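Local structure of five-membered-cyclitol-phosphate synthase (Streptomyces citricolor, 6K96) at residues Tyr212-Gly217 with Glu251-Ala256; Asp264-Met269 with Leu288-Ser293; Met269-Gly274 with Ser283-Leu288. The protein belongs to the myo-inositol-1-phosphate synthase family and binds nicotinamide-adenine-dinucleotide and a sodium ion beside a Rossmann-like parallel sheet. All blocks are in the same frame, centred on the assembly; numbering follows the deposited sequence.

Contact 1: Tyr212-Gly217 with Glu251-Ala256; sequences YQLNLG and EVIPSA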
loop_
_atom_site.group_PDB
_atom_site.type_symbol
_atom_site.label_atom_id
_atom_site.label_comp_id
_atom_site.label_asym_id
_atom_site.label_seq_id
_atom_site.Cartn_x
_atom_site.Cartn_y
_atom_site.Cartn_z
ATOM N N TYR B 212 -0.538 5.017 -13.329
ATOM C CA TYR B 212 -1.793 5.742 -13.053
ATOM C C TYR B 212 -1.630 6.502 -11.752
ATOM O O TYR B 212 -0.839 6.127 -10.867
ATOM C CB TYR B 212 -3.055 4.858 -13.073
ATOM C CG TYR B 212 -3.061 3.630 -12.203
ATOM C CD1 TYR B 212 -3.411 3.732 -10.875
ATOM C CD2 TYR B 212 -2.726 2.374 -12.698
ATOM C CE1 TYR B 212 -3.398 2.628 -10.025
ATOM C CE2 TYR B 212 -2.701 1.265 -11.869
ATOM C CZ TYR B 212 -3.044 1.390 -10.527
ATOM O OH TYR B 212 -3.032 0.333 -9.670
ATOM N N GLN B 213 -2.410 7.561 -11.684
ATOM C CA GLN B 213 -2.590 8.454 -10.526
ATOM C C GLN B 213 -4.100 8.583 -10.363
ATOM O O GLN B 213 -4.725 8.898 -11.356
ATOM C CB GLN B 213 -1.934 9.786 -10.871
ATOM C CG GLN B 213 -2.375 10.947 -9.993
ATOM C CD GLN B 213 -1.680 12.259 -10.282
ATOM O OE1 GLN B 213 -2.151 13.303 -9.824
ATOM N NE2 GLN B 213 -0.550 12.218 -10.995
ATOM N N LEU B 214 -4.655 8.308 -9.186
ATOM C CA LEU B 214 -6.052 8.697 -8.900
ATOM C C LEU B 214 -6.125 9.404 -7.568
ATOM O O LEU B 214 -5.317 9.053 -6.747
ATOM C CB LEU B 214 -6.985 7.492 -8.991
ATOM C CG LEU B 214 -6.547 6.200 -8.311
ATOM C CD1 LEU B 214 -7.448 5.945 -7.117
ATOM C CD2 LEU B 214 -6.712 5.060 -9.324
ATOM N N ASN B 215 -7.056 10.357 -7.430
ATOM C CA ASN B 215 -7.269 11.239 -6.248
ATOM C C ASN B 215 -8.706 11.033 -5.734
ATOM O O ASN B 215 -9.573 10.577 -6.500
ATOM C CB ASN B 215 -6.950 12.700 -6.549
ATOM C CG ASN B 215 -5.565 12.894 -7.135
ATOM O OD1 ASN B 215 -4.619 13.299 -6.432
ATOM N ND2 ASN B 215 -5.416 12.582 -8.415
ATOM N N LEU B 216 -8.902 11.196 -4.425
ATOM C CA LEU B 216 -10.218 11.055 -3.751
ATOM C C LEU B 216 -10.329 12.288 -2.868
ATOM O O LEU B 216 -9.312 12.653 -2.351
ATOM C CB LEU B 216 -10.270 9.790 -2.875
ATOM C CG LEU B 216 -9.894 8.463 -3.525
ATOM C CD1 LEU B 216 -9.820 7.336 -2.473
ATOM C CD2 LEU B 216 -10.913 8.108 -4.612
ATOM N N GLY B 217 -11.509 12.851 -2.676
ATOM C CA GLY B 217 -11.694 14.032 -1.830
ATOM C C GLY B 217 -13.107 14.065 -1.312
ATOM O O GLY B 217 -13.923 13.188 -1.734
ATOM N N GLU B 251 -1.938 7.374 -17.165
ATOM C CA GLU B 251 -3.353 7.791 -17.060
ATOM C C GLU B 251 -3.446 8.645 -15.808
ATOM O O GLU B 251 -2.988 8.218 -14.817
ATOM C CB GLU B 251 -4.307 6.590 -16.942
ATOM C CG GLU B 251 -5.311 6.363 -18.063
ATOM C CD GLU B 251 -5.844 7.559 -18.870
ATOM O OE1 GLU B 251 -6.345 8.584 -18.255
ATOM O OE2 GLU B 251 -5.749 7.477 -20.133
ATOM N N VAL B 252 -4.052 9.798 -15.876
ATOM C CA VAL B 252 -4.427 10.536 -14.660
ATOM C C VAL B 252 -5.946 10.496 -14.538
ATOM O O VAL B 252 -6.616 10.871 -15.472
ATOM C CB VAL B 252 -3.903 11.971 -14.720
ATOM C CG1 VAL B 252 -4.333 12.722 -13.473
ATOM C CG2 VAL B 252 -2.386 12.017 -14.901
ATOM N N ILE B 253 -6.464 10.066 -13.396
ATOM C CA ILE B 253 -7.865 10.352 -12.979
ATOM C C ILE B 253 -7.868 11.382 -11.834
ATOM O O ILE B 253 -7.835 11.006 -10.650
ATOM C CB ILE B 253 -8.541 9.039 -12.560
ATOM C CG1 ILE B 253 -8.283 7.890 -13.544
ATOM C CG2 ILE B 253 -10.026 9.303 -12.319
ATOM C CD1 ILE B 253 -7.188 6.926 -13.166
ATOM N N PRO B 254 -7.946 12.713 -12.116
ATOM C CA PRO B 254 -7.910 13.740 -11.069
ATOM C C PRO B 254 -9.151 13.726 -10.171
ATOM O O PRO B 254 -9.117 14.385 -9.182
ATOM C CB PRO B 254 -7.928 15.074 -11.844
ATOM C CG PRO B 254 -8.687 14.733 -13.096
ATOM C CD PRO B 254 -8.185 13.331 -13.435
ATOM N N SER B 255 -10.211 13.011 -10.559
ATOM C CA SER B 255 -11.431 12.896 -9.729
ATOM C C SER B 255 -11.981 11.468 -9.754
ATOM O O SER B 255 -13.124 11.287 -10.248
ATOM C CB SER B 255 -12.447 13.895 -10.131
ATOM O OG SER B 255 -13.419 14.001 -9.115
ATOM N N ALA B 256 -11.243 10.498 -9.176
ATOM C CA ALA B 256 -11.663 9.071 -9.119
ATOM C C ALA B 256 -13.010 8.962 -8.407
ATOM O O ALA B 256 -13.749 7.974 -8.646
ATOM C CB ALA B 256 -10.659 8.172 -8.465
#
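Leu214 sets its CB against CB of Ala256 at 3.8 Å, and CD2 of Leu216 meets the same methyl at 3.9 Å. Leu216 CB points away, but with CG anti to the carbonyl carbon (chi1 -53°) its end comes nearer. The segments are parallel neighbours in a mixed beta sheet. Strands 250-253 and 255-258 are one broken strand. The regular part is tight. Glu251 O accepts from Gln213 N, and Gln213 O accepts from Ile253 N at 2.9 Å in a nearly straight bond (165°). CA of Tyr212 and CA of Leu214 add C-H...O contacts to Glu251 O and Ile253 O. Gln213 and Val252 lie side by side and point the same way. The buried Gln213 amide finds its polar partners in His194 and Lys236. Leu216 of the second subunit packs on Tyr212 and Leu214. The looser, partly exposed parts are the Glu251 tip, which leads away to a salt bridge with Arg233, and the corner at Pro254 and Ser255. At this turn the bonds weaken: Asn215 N to Ile253 O is 3.4 Å, and Ala256 N to Asn215 O is also weak. Ala256 CB lies 3.3 Å from Asn215 O.

Contact 2: Asp264-Met269 with Leu288-Ser293; sequences DHKVAM and LKVQDS. With NA (sodium ion), chain H; NAD (nicotinamide-adenine-dinucleotide), chain G.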
loop_
_atom_site.group_PDB
_atom_site.type_symbol
_atom_site.label_atom_id
_atom_site.label_comp_id
_atom_site.label_asym_id
_atom_site.label_seq_id
_atom_site.Cartn_x
_atom_site.Cartn_y
_atom_site.Cartn_z
ATOM N N ASP B 264 -12.228 17.489 4.110
ATOM C CA ASP B 264 -11.100 18.265 3.514
ATOM C C ASP B 264 -9.837 17.421 3.351
ATOM O O ASP B 264 -8.896 17.986 2.815
ATOM C CB ASP B 264 -10.768 19.532 4.286
ATOM C CG ASP B 264 -9.698 20.394 3.654
ATOM O OD1 ASP B 264 -9.925 21.013 2.553
ATOM O OD2 ASP B 264 -8.616 20.452 4.246
ATOM N N HIS B 265 -9.851 16.126 3.649
ATOM C CA HIS B 265 -8.708 15.235 3.333
ATOM C C HIS B 265 -8.630 14.936 1.851
ATOM O O HIS B 265 -9.644 14.796 1.246
ATOM C CB HIS B 265 -8.782 13.886 4.043
ATOM C CG HIS B 265 -8.301 13.943 5.437
ATOM N ND1 HIS B 265 -9.065 13.471 6.459
ATOM C CD2 HIS B 265 -7.166 14.438 5.975
ATOM C CE1 HIS B 265 -8.417 13.636 7.613
ATOM N NE2 HIS B 265 -7.241 14.255 7.349
ATOM N N LYS B 266 -7.444 14.767 1.299
ATOM C CA LYS B 266 -7.328 14.316 -0.098
ATOM C C LYS B 266 -6.401 13.093 -0.081
ATOM O O LYS B 266 -5.369 13.185 0.544
ATOM C CB LYS B 266 -6.840 15.458 -0.992
ATOM C CG LYS B 266 -6.150 15.004 -2.270
ATOM C CD LYS B 266 -6.027 16.077 -3.334
ATOM C CE LYS B 266 -7.265 16.112 -4.192
ATOM N NZ LYS B 266 -6.994 16.926 -5.406
ATOM N N VAL B 267 -6.742 12.041 -0.814
ATOM C CA VAL B 267 -5.966 10.792 -0.925
ATOM C C VAL B 267 -5.538 10.658 -2.361
ATOM O O VAL B 267 -6.328 10.933 -3.177
ATOM C CB VAL B 267 -6.779 9.569 -0.506
ATOM C CG1 VAL B 267 -6.037 8.317 -0.904
ATOM C CG2 VAL B 267 -7.077 9.575 0.977
ATOM N N ALA B 268 -4.317 10.231 -2.618
ATOM C CA ALA B 268 -3.745 9.962 -3.937
ATOM C C ALA B 268 -3.234 8.530 -3.938
ATOM O O ALA B 268 -2.874 8.097 -2.934
ATOM C CB ALA B 268 -2.626 10.898 -4.143
ATOM N N MET B 269 -3.372 7.787 -5.009
ATOM C CA MET B 269 -2.872 6.408 -5.085
ATOM C C MET B 269 -2.129 6.371 -6.391
ATOM O O MET B 269 -2.668 6.931 -7.366
ATOM C CB MET B 269 -3.983 5.362 -5.058
ATOM C CG MET B 269 -4.149 4.757 -3.699
ATOM S SD MET B 269 -5.860 4.874 -3.101
ATOM C CE MET B 269 -6.792 4.251 -4.490
ATOM N N LEU B 288 -0.746 8.644 -0.756
ATOM C CA LEU B 288 -0.513 9.974 -0.184
ATOM C C LEU B 288 -1.779 10.374 0.535
ATOM O O LEU B 288 -2.827 10.178 -0.051
ATOM C CB LEU B 288 -0.171 10.922 -1.311
ATOM C CG LEU B 288 -0.106 12.396 -0.943
ATOM C CD1 LEU B 288 0.829 12.630 0.216
ATOM C CD2 LEU B 288 0.308 13.247 -2.143
ATOM N N LYS B 289 -1.711 10.730 1.822
ATOM C CA LYS B 289 -2.862 11.379 2.497
ATOM C C LYS B 289 -2.403 12.766 2.906
ATOM O O LYS B 289 -1.294 12.803 3.393
ATOM C CB LYS B 289 -3.399 10.548 3.657
ATOM C CG LYS B 289 -4.818 10.918 4.076
ATOM C CD LYS B 289 -5.413 9.978 5.081
ATOM C CE LYS B 289 -6.911 9.787 4.916
ATOM N NZ LYS B 289 -7.705 10.498 5.963
ATOM N N VAL B 290 -3.192 13.831 2.681
ATOM C CA VAL B 290 -2.913 15.212 3.152
ATOM C C VAL B 290 -4.201 15.909 3.589
ATOM O O VAL B 290 -5.303 15.443 3.217
ATOM C CB VAL B 290 -2.219 15.989 2.034
ATOM C CG1 VAL B 290 -0.932 15.321 1.622
ATOM C CG2 VAL B 290 -3.114 16.190 0.826
ATOM N N GLN B 291 -4.090 16.972 4.376
ATOM C CA GLN B 291 -5.219 17.905 4.686
ATOM C C GLN B 291 -5.279 18.901 3.537
ATOM O O GLN B 291 -4.524 19.864 3.596
ATOM C CB GLN B 291 -5.012 18.858 5.864
ATOM C CG GLN B 291 -5.726 18.551 7.147
ATOM C CD GLN B 291 -7.154 18.060 7.182
ATOM O OE1 GLN B 291 -7.454 17.350 8.117
ATOM N NE2 GLN B 291 -8.035 18.405 6.257
ATOM N N ASP B 292 -6.101 18.641 2.515
ATOM C CA ASP B 292 -6.036 19.366 1.202
ATOM C C ASP B 292 -5.903 20.878 1.455
ATOM O O ASP B 292 -5.001 21.492 0.893
ATOM C CB ASP B 292 -7.205 18.989 0.293
ATOM C CG ASP B 292 -7.019 19.422 -1.149
ATOM O OD1 ASP B 292 -5.873 19.351 -1.589
ATOM O OD2 ASP B 292 -8.026 19.915 -1.792
ATOM N N SER B 293 -6.672 21.461 2.357
ATOM C CA SER B 293 -6.665 22.935 2.542
ATOM C C SER B 293 -5.471 23.431 3.382
ATOM O O SER B 293 -5.242 24.693 3.397
ATOM C CB SER B 293 -7.954 23.380 3.120
ATOM O OG SER B 293 -8.967 23.295 2.139
HETATM NA NA NA H . -9.111 23.711 -0.356
HETATM P PA NAD G . -14.178 26.344 -0.888
HETATM O O1A NAD G . -15.177 25.724 -1.787
HETATM O O2A NAD G . -14.041 25.706 0.467
HETATM O O5B NAD G . -14.297 27.910 -0.746
HETATM C C5B NAD G . -15.117 28.549 -1.753
HETATM C C4B NAD G . -15.871 29.688 -1.119
HETATM O O4B NAD G . -16.274 30.708 -2.092
HETATM C C3B NAD G . -17.168 29.240 -0.439
HETATM O O3B NAD G . -17.269 29.902 0.816
HETATM C C2B NAD G . -18.230 29.769 -1.401
HETATM O O2B NAD G . -19.414 29.764 -0.656
HETATM C C1B NAD G . -17.586 31.118 -1.735
HETATM N N9A NAD G . -18.130 31.871 -2.848
HETATM C C8A NAD G . -18.738 31.304 -3.941
HETATM N N7A NAD G . -19.062 32.181 -4.863
HETATM C C5A NAD G . -18.613 33.400 -4.368
HETATM C C6A NAD G . -18.665 34.704 -4.903
HETATM N N6A NAD G . -19.181 34.971 -6.097
HETATM N N1A NAD G . -18.092 35.708 -4.184
HETATM C C2A NAD G . -17.575 35.396 -2.981
HETATM N N3A NAD G . -17.491 34.212 -2.379
HETATM C C4A NAD G . -18.024 33.228 -3.128
HETATM O O3 NAD G . -12.773 26.255 -1.619
HETATM P PN NAD G . -11.301 26.086 -0.992
HETATM O O1N NAD G . -11.118 27.155 0.015
HETATM O O2N NAD G . -11.215 24.622 -0.687
HETATM O O5D NAD G . -10.397 26.437 -2.281
HETATM C C5D NAD G . -10.544 27.794 -2.871
HETATM C C4D NAD G . -9.915 27.816 -4.232
HETATM O O4D NAD G . -8.489 27.580 -4.165
HETATM C C3D NAD G . -10.489 26.748 -5.173
HETATM O O3D NAD G . -10.559 27.317 -6.463
HETATM C C2D NAD G . -9.374 25.707 -5.225
HETATM O O2D NAD G . -9.260 24.957 -6.419
HETATM C C1D NAD G . -8.137 26.600 -5.152
HETATM N N1N NAD G . -6.942 25.778 -4.792
HETATM C C2N NAD G . -7.014 24.899 -3.659
HETATM C C3N NAD G . -6.014 23.979 -3.393
HETATM C C7N NAD G . -6.145 23.114 -2.152
HETATM O O7N NAD G . -7.051 23.327 -1.356
HETATM N N7N NAD G . -5.266 22.131 -1.977
HETATM C C4N NAD G . -4.949 23.911 -4.291
HETATM C C5N NAD G . -4.804 24.880 -5.276
HETATM C C6N NAD G . -5.844 25.744 -5.565
#
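Asp264 reaches across to Gln291 and Ser293 with every part of its side chain. Its CB lies 3.6 Å from Gln291 NE2. CG stands anti to the backbone N (chi1 -176°), 3.5 Å from Ser293 N. OD1 accepts from Ser293 OG in a short bond of 2.5 Å, met on the syn side, and also accepts from Asn219. OD2 has two donors: Ser293 N at 2.9 Å on its syn side and Gln291 NE2 at 2.9 Å on its anti side. The Asp264 carboxylate and the Gln291 amide are nearly coplanar, 4° apart. The backbone joins in, with Asp264 O accepting from Asp292 N.

This is the open end of a beta hairpin, strands 265-275 and 281-291, where the second strand runs into helix 292-313. Lys266 with Val290 and Ala268 with Leu288 are the hydrogen-bonded antiparallel pairs. Leu288 and Lys289 also pair antiparallel with a strand of the third subunit.

The ligands sit at the helix start. Ser293 OG binds the sodium ion at 2.5 Å, and Asn15 and two oxygens of nicotinamide-adenine-dinucleotide, O2N and O7N, bind it too. N7N of the dinucleotide donates to Asp292 O at 3.0 Å and more weakly to Asp292 OD1.

Away from the ligands, the NZ of Lys289 lies 3.3 Å above one face of the His265 ring, offset toward the rim. The Lys289 chain bends at chi3 and chi4 and passes Val267 on the way, its CE against Val267 CG2.

Contact 3: Met269-Gly274 with Ser283-Leu288; sequences MLNIEG and SIDLKL
Asn271 and Asp285 lie side by side on one face of the sheet and point the same way. Their amide and carboxylate planes are 31° apart. Asn271 ND2 donates to Asp285 OD1 at 2.6 Å. The acceptor lies in the amide plane, but the nitrogen comes from above the carboxylate plane, 39° out of it. The same ND2 also donates to Glu273 OE2 at 3.1 Å, two residues on along its own strand. That oxygen is met on its anti side. The Glu273 chain bends at chi2, and its other oxygen, OE1, accepts from Ser283 OG at 2.7 Å on the syn side. A polar chain thus runs Asp285, Asn271, Glu273, Ser283, crossing between the strands twice. Two bonds from one NH2 group would hold the Asn271 amide against rotation.

Leucine and isoleucine make the other face. Leu270 and Leu286 cross obliquely. Leu270 CG sits between the backbone N and the carbonyl carbon (chi1 71°), and it meets Leu286 CB at 3.8 Å. Beyond it Leu270 CD2 and Leu286 CD2 are 4.1 Å apart. Next to them Ile272 CB and Ile284 CB face each other more loosely, at 4.3 Å.

Between the two faces runs the backbone of an antiparallel hairpin. Leu270 with Leu286 and Ile272 with Ile284 are its hydrogen-bonded pairs, each with two backbone bonds. A water donates to Leu270 O at 2.8 Å.

Helix 190-203 packs on the aliphatic face: His194 touches Leu270, Leu197 and Leu201 touch Ile272, and Val193 touches Leu286. On the polar face Asp285 has a partner in another chain, a salt bridge to Lys287 of the second subunit. Strand 207-217 flanks strand 269-274, while strand 283-288 pairs antiparallel with a strand of the third subunit.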
loop_
_atom_site.group_PDB
_atom_site.type_symbol
_atom_site.label_atom_id
_atom_site.label_comp_id
_atom_site.label_asym_id
_atom_site.label_seq_id
_atom_site.Cartn_x
_atom_site.Cartn_y
_atom_site.Cartn_z
ATOM N N MET B 269 -3.372 7.787 -5.009
ATOM C CA MET B 269 -2.872 6.408 -5.085
ATOM C C MET B 269 -2.129 6.371 -6.391
ATOM O O MET B 269 -2.668 6.931 -7.366
ATOM C CB MET B 269 -3.983 5.362 -5.058
ATOM C CG MET B 269 -4.149 4.757 -3.699
ATOM S SD MET B 269 -5.860 4.874 -3.101
ATOM C CE MET B 269 -6.792 4.251 -4.490
ATOM N N LEU B 270 -0.891 5.900 -6.402
ATOM C CA LEU B 270 -0.238 5.851 -7.717
ATOM C C LEU B 270 0.448 4.505 -7.888
ATOM O O LEU B 270 0.551 3.749 -6.905
ATOM C CB LEU B 270 0.584 7.117 -7.967
ATOM C CG LEU B 270 1.846 7.317 -7.173
ATOM C CD1 LEU B 270 2.930 6.428 -7.772
ATOM C CD2 LEU B 270 2.258 8.799 -7.152
ATOM N N ASN B 271 0.562 4.143 -9.156
ATOM C CA ASN B 271 1.196 2.902 -9.646
ATOM C C ASN B 271 2.172 3.310 -10.735
ATOM O O ASN B 271 1.786 4.144 -11.573
ATOM C CB ASN B 271 0.206 1.899 -10.227
ATOM C CG ASN B 271 0.908 0.607 -10.567
ATOM O OD1 ASN B 271 1.100 0.279 -11.732
ATOM N ND2 ASN B 271 1.391 -0.081 -9.545
ATOM N N ILE B 272 3.390 2.792 -10.667
ATOM C CA ILE B 272 4.406 2.928 -11.743
ATOM C C ILE B 272 4.966 1.554 -12.000
ATOM O O ILE B 272 5.243 0.893 -11.054
ATOM C CB ILE B 272 5.526 3.920 -11.410
ATOM C CG1 ILE B 272 4.991 5.326 -11.156
ATOM C CG2 ILE B 272 6.578 3.856 -12.509
ATOM C CD1 ILE B 272 5.864 6.108 -10.250
ATOM N N GLU B 273 5.026 1.168 -13.266
ATOM C CA GLU B 273 5.462 -0.164 -13.718
ATOM C C GLU B 273 6.598 0.095 -14.673
ATOM O O GLU B 273 6.336 0.415 -15.806
ATOM C CB GLU B 273 4.321 -0.937 -14.389
ATOM C CG GLU B 273 3.207 -1.335 -13.431
ATOM C CD GLU B 273 3.608 -2.278 -12.278
ATOM O OE1 GLU B 273 4.611 -3.072 -12.409
ATOM O OE2 GLU B 273 2.905 -2.216 -11.215
ATOM N N GLY B 274 7.830 -0.043 -14.202
ATOM C CA GLY B 274 9.030 0.137 -15.041
ATOM C C GLY B 274 9.512 -1.174 -15.584
ATOM O O GLY B 274 9.048 -2.233 -15.161
ATOM N N SER B 283 8.351 -2.312 -9.851
ATOM C CA SER B 283 6.963 -1.924 -9.468
ATOM C C SER B 283 6.954 -0.876 -8.339
ATOM O O SER B 283 7.759 -1.047 -7.449
ATOM C CB SER B 283 6.202 -3.149 -9.099
ATOM O OG SER B 283 6.006 -3.906 -10.279
ATOM N N ILE B 284 6.125 0.179 -8.408
ATOM C CA ILE B 284 5.925 1.150 -7.298
ATOM C C ILE B 284 4.424 1.323 -7.048
ATOM O O ILE B 284 3.678 1.548 -7.974
ATOM C CB ILE B 284 6.657 2.481 -7.562
ATOM C CG1 ILE B 284 8.156 2.227 -7.785
ATOM C CG2 ILE B 284 6.469 3.505 -6.444
ATOM C CD1 ILE B 284 8.987 3.486 -7.868
ATOM N N ASP B 285 4.011 1.201 -5.796
ATOM C CA ASP B 285 2.640 1.453 -5.325
ATOM C C ASP B 285 2.801 2.526 -4.267
ATOM O O ASP B 285 3.681 2.369 -3.471
ATOM C CB ASP B 285 2.019 0.138 -4.860
ATOM C CG ASP B 285 1.546 -0.718 -6.030
ATOM O OD1 ASP B 285 0.872 -0.129 -6.976
ATOM O OD2 ASP B 285 1.858 -1.941 -6.052
ATOM N N LEU B 286 2.053 3.616 -4.310
ATOM C CA LEU B 286 2.197 4.696 -3.311
ATOM C C LEU B 286 0.788 5.150 -2.869
ATOM O O LEU B 286 -0.119 5.036 -3.649
ATOM C CB LEU B 286 3.058 5.825 -3.884
ATOM C CG LEU B 286 3.207 7.033 -2.974
ATOM C CD1 LEU B 286 4.526 7.759 -3.243
ATOM C CD2 LEU B 286 2.081 8.025 -3.105
ATOM N N LYS B 287 0.599 5.461 -1.573
ATOM C CA LYS B 287 -0.566 6.216 -1.075
ATOM C C LYS B 287 -0.077 7.524 -0.459
ATOM O O LYS B 287 0.932 7.467 0.210
ATOM C CB LYS B 287 -1.349 5.394 -0.073
ATOM C CG LYS B 287 -2.503 6.190 0.492
ATOM C CD LYS B 287 -3.408 5.407 1.347
ATOM C CE LYS B 287 -4.413 6.331 2.013
ATOM N NZ LYS B 287 -5.088 5.658 3.147
ATOM N N LEU B 288 -0.746 8.644 -0.756
ATOM C CA LEU B 288 -0.513 9.974 -0.184
ATOM C C LEU B 288 -1.779 10.374 0.535
ATOM O O LEU B 288 -2.827 10.178 -0.051
ATOM C CB LEU B 288 -0.171 10.922 -1.311
ATOM C CG LEU B 288 -0.106 12.396 -0.943
ATOM C CD1 LEU B 288 0.829 12.630 0.216
ATOM C CD2 LEU B 288 0.308 13.247 -2.143
HETATM O O HOH W 1 -0.931 1.405 -6.415
#

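Overall arrangement
All three contacts belong to one mixed sheet. Strand 207-217 of contact 1 neighbours strand 265-275, which contacts 2 and 3 share. Probable backbone hydrogen bonds join them: Leu216 N to Val267 O and Leu214 O to Met269 N, both 2.9 Å. Contacts 2 and 3 are successive lengths of one hairpin and share Met269 and Leu288; their centres are about 16 Å apart. The centre of contact 1 is about 12 Å from each. Of the three, contact 2 is the one with pocket residues, Asp292 and Ser293. The Asn215 side chain in contact 1 is about 10 Å from the dinucleotide. Contact 3 is centred about 27 Å from the chain centre, contact 2 about 15 Å.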